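Local coordinates for protein beta-N-acetylhexosaminidase (Arthrobacter aurescens, PDB 3RCN) that probably hydrolyses terminal non-reducing N-acetyl-D-hexosamine residues from N-acetyl-beta-D-hexosaminides, as a family 20 glycoside hydrolase, at residues L158-I161 against E162-M166; P464-V467 against Q468-A471; G97-Y100 against G101-L105. All coordinates share one frame; numbering follows the deposited sequence. Where two conformers were deposited one is given.

Interaction 1 of 3, residues L158-I161 against E162-M166; sequences LRFI and EVMAM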
# COMPACT_ATOMS: atom_id res chain seq x y z
N LEU A 158 6.15 -3.58 1.16
CA LEU A 158 5.81 -4.82 1.85
C LEU A 158 4.83 -5.60 1.00
O LEU A 158 4.83 -6.84 1.00
CB LEU A 158 5.22 -4.55 3.22
CG LEU A 158 6.06 -3.64 4.11
CD1 LEU A 158 5.30 -3.21 5.36
CD2 LEU A 158 7.38 -4.35 4.47
N ARG A 159 3.99 -4.87 0.27
CA ARG A 159 3.01 -5.52 -0.60
C ARG A 159 3.66 -6.16 -1.82
O ARG A 159 3.31 -7.27 -2.22
CB ARG A 159 1.92 -4.53 -1.05
CG ARG A 159 0.76 -4.46 -0.08
CD ARG A 159 -0.32 -5.43 -0.49
NE ARG A 159 -0.33 -6.63 0.33
CZ ARG A 159 -1.02 -7.72 0.02
NH1 ARG A 159 -1.73 -7.75 -1.09
NH2 ARG A 159 -0.97 -8.79 0.81
N PHE A 160 4.62 -5.45 -2.40
CA PHE A 160 5.44 -6.01 -3.46
C PHE A 160 6.17 -7.28 -2.98
O PHE A 160 6.26 -8.27 -3.71
CB PHE A 160 6.45 -4.97 -3.94
CG PHE A 160 7.35 -5.44 -5.05
CD1 PHE A 160 6.93 -5.37 -6.37
CD2 PHE A 160 8.62 -5.95 -4.77
CE1 PHE A 160 7.75 -5.80 -7.39
CE2 PHE A 160 9.44 -6.38 -5.79
CZ PHE A 160 9.01 -6.31 -7.11
N ILE A 161 6.67 -7.26 -1.75
CA ILE A 161 7.37 -8.41 -1.18
C ILE A 161 6.42 -9.60 -1.00
O ILE A 161 6.79 -10.75 -1.24
CB ILE A 161 8.04 -8.07 0.16
CG1 ILE A 161 9.30 -7.24 -0.07
CG2 ILE A 161 8.37 -9.34 0.93
CD1 ILE A 161 9.84 -6.57 1.18
N GLU A 162 5.19 -9.31 -0.58
CA GLU A 162 4.18 -10.34 -0.38
C GLU A 162 3.84 -11.04 -1.70
O GLU A 162 3.70 -12.27 -1.76
CB GLU A 162 2.93 -9.72 0.24
CG GLU A 162 1.86 -10.73 0.62
CD GLU A 162 2.13 -11.42 1.95
OE1 GLU A 162 1.61 -10.90 2.97
OE2 GLU A 162 2.82 -12.47 1.98
N VAL A 163 3.71 -10.25 -2.76
CA VAL A 163 3.47 -10.79 -4.09
C VAL A 163 4.66 -11.61 -4.59
O VAL A 163 4.48 -12.61 -5.29
CB VAL A 163 3.12 -9.68 -5.10
CG1 VAL A 163 2.98 -10.26 -6.49
CG2 VAL A 163 1.83 -8.96 -4.69
N MSE A 164 5.88 -11.20 -4.23
CA MSE A 164 7.08 -11.97 -4.58
C MSE A 164 7.07 -13.36 -3.96
O MSE A 164 7.37 -14.35 -4.62
CB MSE A 164 8.36 -11.26 -4.12
CG MSE A 164 8.79 -10.07 -4.94
SE MSE A 164 10.45 -9.34 -4.17
CE MSE A 164 11.69 -10.82 -4.34
N ALA A 165 6.76 -13.43 -2.67
CA ALA A 165 6.81 -14.70 -1.96
C ALA A 165 5.77 -15.66 -2.53
O ALA A 165 5.94 -16.89 -2.49
CB ALA A 165 6.60 -14.48 -0.46
N MSE A 166 4.69 -15.09 -3.05
CA MSE A 166 3.61 -15.89 -3.62
C MSE A 166 4.07 -16.57 -4.90
O MSE A 166 3.54 -17.61 -5.30
CB MSE A 166 2.37 -15.02 -3.87
CG MSE A 166 1.16 -15.80 -4.39
SE MSE A 166 1.04 -15.82 -6.34
CE MSE A 166 -0.14 -14.22 -6.58

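Interaction 2 of 3, residues P464-V467 against Q468-A471; sequences PRRV and QFAA. With SO4 (sulfate ion), chain B.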
# COMPACT_ATOMS: atom_id res chain seq x y z
N PRO A 464 3.63 3.23 -7.50
CA PRO A 464 3.59 1.77 -7.32
C PRO A 464 2.66 1.10 -8.35
O PRO A 464 2.86 -0.06 -8.69
CB PRO A 464 3.04 1.60 -5.90
CG PRO A 464 3.29 2.89 -5.23
CD PRO A 464 3.25 3.96 -6.28
N ARG A 465 1.66 1.82 -8.84
CA ARG A 465 0.82 1.27 -9.90
C ARG A 465 1.67 1.03 -11.14
O ARG A 465 1.60 -0.03 -11.77
CB ARG A 465 -0.35 2.19 -10.22
CG ARG A 465 -1.22 2.55 -9.03
CD ARG A 465 -2.32 3.54 -9.42
NE ARG A 465 -3.43 2.87 -10.08
CZ ARG A 465 -4.37 3.48 -10.80
NH1 ARG A 465 -4.35 4.80 -10.96
NH2 ARG A 465 -5.32 2.77 -11.36
N ARG A 466 2.48 2.01 -11.52
CA ARG A 466 3.31 1.87 -12.70
C ARG A 466 4.33 0.73 -12.54
O ARG A 466 4.59 -0.03 -13.47
CB ARG A 466 3.98 3.20 -13.04
CG ARG A 466 3.02 4.25 -13.56
CD ARG A 466 3.40 4.70 -14.97
NE ARG A 466 3.47 3.56 -15.88
CZ ARG A 466 4.47 3.32 -16.72
NH1 ARG A 466 5.51 4.14 -16.80
NH2 ARG A 466 4.42 2.25 -17.49
N VAL A 467 4.88 0.60 -11.34
CA VAL A 467 5.78 -0.51 -11.08
C VAL A 467 5.09 -1.86 -11.28
O VAL A 467 5.68 -2.81 -11.81
CB VAL A 467 6.40 -0.42 -9.67
CG1 VAL A 467 6.99 -1.77 -9.27
CG2 VAL A 467 7.45 0.70 -9.61
N GLN A 468 3.82 -1.95 -10.87
CA GLN A 468 3.05 -3.19 -11.02
C GLN A 468 2.79 -3.51 -12.49
O GLN A 468 2.80 -4.67 -12.92
CB GLN A 468 1.73 -3.10 -10.26
CG GLN A 468 1.91 -3.02 -8.76
CD GLN A 468 0.59 -2.95 -8.03
OE1 GLN A 468 -0.41 -2.47 -8.58
NE2 GLN A 468 0.57 -3.45 -6.80
N PHE A 469 2.55 -2.45 -13.25
CA PHE A 469 2.29 -2.58 -14.66
C PHE A 469 3.57 -3.14 -15.31
O PHE A 469 3.51 -4.06 -16.15
CB PHE A 469 1.92 -1.20 -15.22
CG PHE A 469 1.73 -1.19 -16.71
CD1 PHE A 469 2.82 -0.98 -17.55
CD2 PHE A 469 0.48 -1.38 -17.27
CE1 PHE A 469 2.65 -0.97 -18.92
CE2 PHE A 469 0.32 -1.36 -18.63
CZ PHE A 469 1.40 -1.16 -19.46
N ALA A 470 4.71 -2.60 -14.92
CA ALA A 470 5.99 -3.02 -15.49
C ALA A 470 6.30 -4.46 -15.11
O ALA A 470 6.69 -5.26 -15.95
CB ALA A 470 7.12 -2.09 -15.03
N ALA A 471 6.11 -4.79 -13.84
CA ALA A 471 6.54 -6.09 -13.34
C ALA A 471 5.64 -7.22 -13.78
O ALA A 471 6.10 -8.35 -13.95
CB ALA A 471 6.67 -6.06 -11.82
S SO4 B . -1.12 6.80 -11.29
O1 SO4 B . -2.08 6.96 -12.38
O2 SO4 B . -0.24 5.67 -11.57
O3 SO4 B . -0.33 8.03 -11.19
O4 SO4 B . -1.82 6.58 -10.02

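Interaction 3 of 3, residues G97-Y100 against G101-L105; sequences GAFY and GAQTL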
# COMPACT_ATOMS: atom_id res chain seq x y z
N GLY A 97 10.86 -24.54 2.77
CA GLY A 97 10.12 -25.55 2.03
C GLY A 97 8.66 -25.57 2.43
O GLY A 97 7.76 -25.57 1.59
N ALA A 98 8.43 -25.58 3.74
CA ALA A 98 7.08 -25.57 4.29
C ALA A 98 6.35 -24.31 3.85
O ALA A 98 5.16 -24.34 3.58
CB ALA A 98 7.14 -25.64 5.82
N PHE A 99 7.08 -23.21 3.77
CA PHE A 99 6.50 -21.95 3.35
C PHE A 99 5.98 -22.09 1.93
O PHE A 99 4.84 -21.72 1.64
CB PHE A 99 7.54 -20.82 3.44
CG PHE A 99 7.02 -19.49 3.00
CD1 PHE A 99 6.22 -18.72 3.83
CD2 PHE A 99 7.32 -19.00 1.73
CE1 PHE A 99 5.73 -17.48 3.42
CE2 PHE A 99 6.83 -17.76 1.31
CZ PHE A 99 6.04 -17.00 2.16
N TYR A 100 6.81 -22.62 1.04
CA TYR A 100 6.42 -22.75 -0.36
C TYR A 100 5.24 -23.72 -0.51
O TYR A 100 4.38 -23.53 -1.36
CB TYR A 100 7.62 -23.13 -1.23
CG TYR A 100 8.67 -22.04 -1.24
CD1 TYR A 100 8.29 -20.70 -1.29
CD2 TYR A 100 10.02 -22.34 -1.15
CE1 TYR A 100 9.24 -19.67 -1.29
CE2 TYR A 100 10.99 -21.31 -1.13
CZ TYR A 100 10.58 -19.99 -1.19
OH TYR A 100 11.50 -18.98 -1.18
N GLY A 101 5.20 -24.75 0.33
CA GLY A 101 4.08 -25.66 0.32
C GLY A 101 2.79 -24.91 0.65
O GLY A 101 1.79 -25.08 -0.04
N ALA A 102 2.85 -24.09 1.69
CA ALA A 102 1.77 -23.20 2.09
C ALA A 102 1.26 -22.36 0.93
O ALA A 102 0.04 -22.22 0.75
CB ALA A 102 2.22 -22.29 3.23
N GLN A 103 2.17 -21.79 0.14
CA GLN A 103 1.75 -20.98 -1.01
C GLN A 103 1.00 -21.84 -2.00
O GLN A 103 -0.05 -21.46 -2.50
CB GLN A 103 2.94 -20.31 -1.68
CG GLN A 103 3.69 -19.38 -0.76
CD GLN A 103 3.04 -18.02 -0.60
OE1 GLN A 103 2.06 -17.70 -1.26
NE2 GLN A 103 3.60 -17.21 0.29
N THR A 104 1.53 -23.02 -2.29
CA THR A 104 0.85 -23.93 -3.20
C THR A 104 -0.55 -24.29 -2.69
O THR A 104 -1.48 -24.48 -3.48
CB THR A 104 1.66 -25.18 -3.44
OG1 THR A 104 2.87 -24.80 -4.12
CG2 THR A 104 0.89 -26.14 -4.30
N LEU A 105 -0.69 -24.37 -1.38
CA LEU A 105 -1.98 -24.64 -0.76
C LEU A 105 -2.95 -23.50 -1.07
O LEU A 105 -4.04 -23.72 -1.57
CB LEU A 105 -1.82 -24.78 0.75
CG LEU A 105 -3.08 -25.28 1.44
CD1 LEU A 105 -3.25 -26.74 1.06
CD2 LEU A 105 -2.98 -25.12 2.95

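Interaction 1 of 3, residues L158-I161 against E162-M166
Phe160 and the selenomethionine Met164 make a Met-aromatic contact one turn apart on helix 154-166, the crossover helix of the beta-alpha-beta unit 140-146, 154-166, 171-178 in the catalytic barrel. The selenium lies near one ring corner, with Met164 SE 3.5 Å from Phe160 CE2. Its approach is oblique to the ring, the line from SE to the centroid running 57° off the ring normal. Phe160 sets CG anti to its backbone N (chi1 -179°), which carries the outer end of the ring toward the following turn; a long, flexible, polarisable side chain suits the place beside it. Along the backbone, Met164 N donates to Phe160 O over 3.0 Å, and Val163 N donates to Arg159 O over 3.1 Å, both regular helical bonds. Ile161 and Leu158 point their branched, apolar chains at Ile229 and Phe232 of helix 223-235. A more polar pairing joins Arg159 and Glu162. The arginine chain, bent at chi2 and chi3, brings NH2 to 3.4 Å from Glu162 CG, whereas the salt bridge from Arg159 NH2 to Glu162 OE1 is long, at 4.0 Å. Guanidinium and carboxylate planes are turned 67° apart, not set for a paired two-pronged bridge. Glu162 OE2 has its stronger partner in Arg236, while Arg159 NH1 also makes a weak, long ion pair with Asp155 of the second subunit. The carboxylate is thus likely to remain ionised between two positive groups, tied mainly to Arg236 and only loosely to Arg159.

Interaction 2 of 3, residues P464-V467 against Q468-A471
Val467 O receives the N-H of Ala471 over 2.9 Å, in a bond that closes a turn of helix 464-471, a short helix of the catalytic alpha-beta barrel that follows barrel strand 449-456. Gln468 N donates in the same way to Pro464 O, at 3.0 Å. Proline fits this opening turn, where its missing N-H costs no helical bond, and Ser463 OG accepts from Arg466 N just beside it. Gln468 holds CG anti to its carbonyl carbon (chi1 -66°), which leaves CG beside the backbone N and near Pro464 O, while the extended chain carries the amide on to the 510-512 loop: OE1 accepts from Glu512 N, and NE2 makes a weak bond to Gly510 O. On another side, in the conformer given, Arg466 runs alongside Phe469, pointing the same way with guanidinium and ring planes 55° apart. Arg466 NH2 comes 3.6 Å from Phe469 CD1, which lies at the guanidinium edge; a second deposited conformer makes this pairing tentative. Arg465 faces the subunit boundary. Its NE is bridged to Glu512, NH2 donates to Gly218 O of the second subunit, and the sulfate, probably from the crystallisation liquor, is also bonded to Ser463 OG and to Arg215 of that subunit. Arg465 NH1 meets sulfate O4 at the guanidinium edge, 3.2 Å away, with a nearly straight N-H...O angle of 168°.

Interaction 3 of 3, residues G97-Y100 against G101-L105
Phe99 overlaps the amide end of Gln103 one turn further along helix 95-109, which packs against the mixed sheet of the family 20 domain 2. Gln103 NE2 comes 3.1 Å from Phe99 CZ and 3.4 Å from CE2, approaching the ring obliquely, with ring and amide planes 67° apart. The bend at chi2 (-80°) folds the glutamine back toward that ring, and along the backbone Gln103 N bonds to Phe99 O over 3.1 Å. Phe99 also meets Trp44 edge-to-face, and Ala102 touches both Trp44 and Leu45, its methyl being small enough to let helix 39-53 come near. Replacing Phe99 with an alanine would probably open a gap beside Trp44 and leave the Gln103 amide freer to turn. Tyr100 packs edge-to-face on Trp483 of the catalytic domain, where a broad aromatic can span the domain boundary. On the sheet side, Ala98 rests on Ala92 and Leu105 on Val88, apolar groups for a buried interface. Thr104 suits its buried place because its hydroxyl is satisfied there, OG1 being hydrogen-bonded to both Tyr80 OH and Lys168 NZ.

In the fold
Along the chain the order is interaction 3, interaction 1, interaction 2, on helices 95-109, 154-166 and 464-471. Interaction 3 belongs to domain 2, whereas the other two lie in the catalytic barrel. Interactions 1 and 3, with centres 14 Å apart, meet directly across the boundary: Ala165 CB lies 3.7 Å from Phe99 CZ, and Gln103 OE1 3.4 Å from Met166 CA, so the end of helix 154-166 packs against helix 95-109 where the two domains meet. Interactions 1 and 2 are 13 Å apart between centres without touching, but both reach the second subunit. The centres of interactions 2 and 3 are 26 Å apart. Helix 154-166 thus connects the domain junction with the dimer boundary.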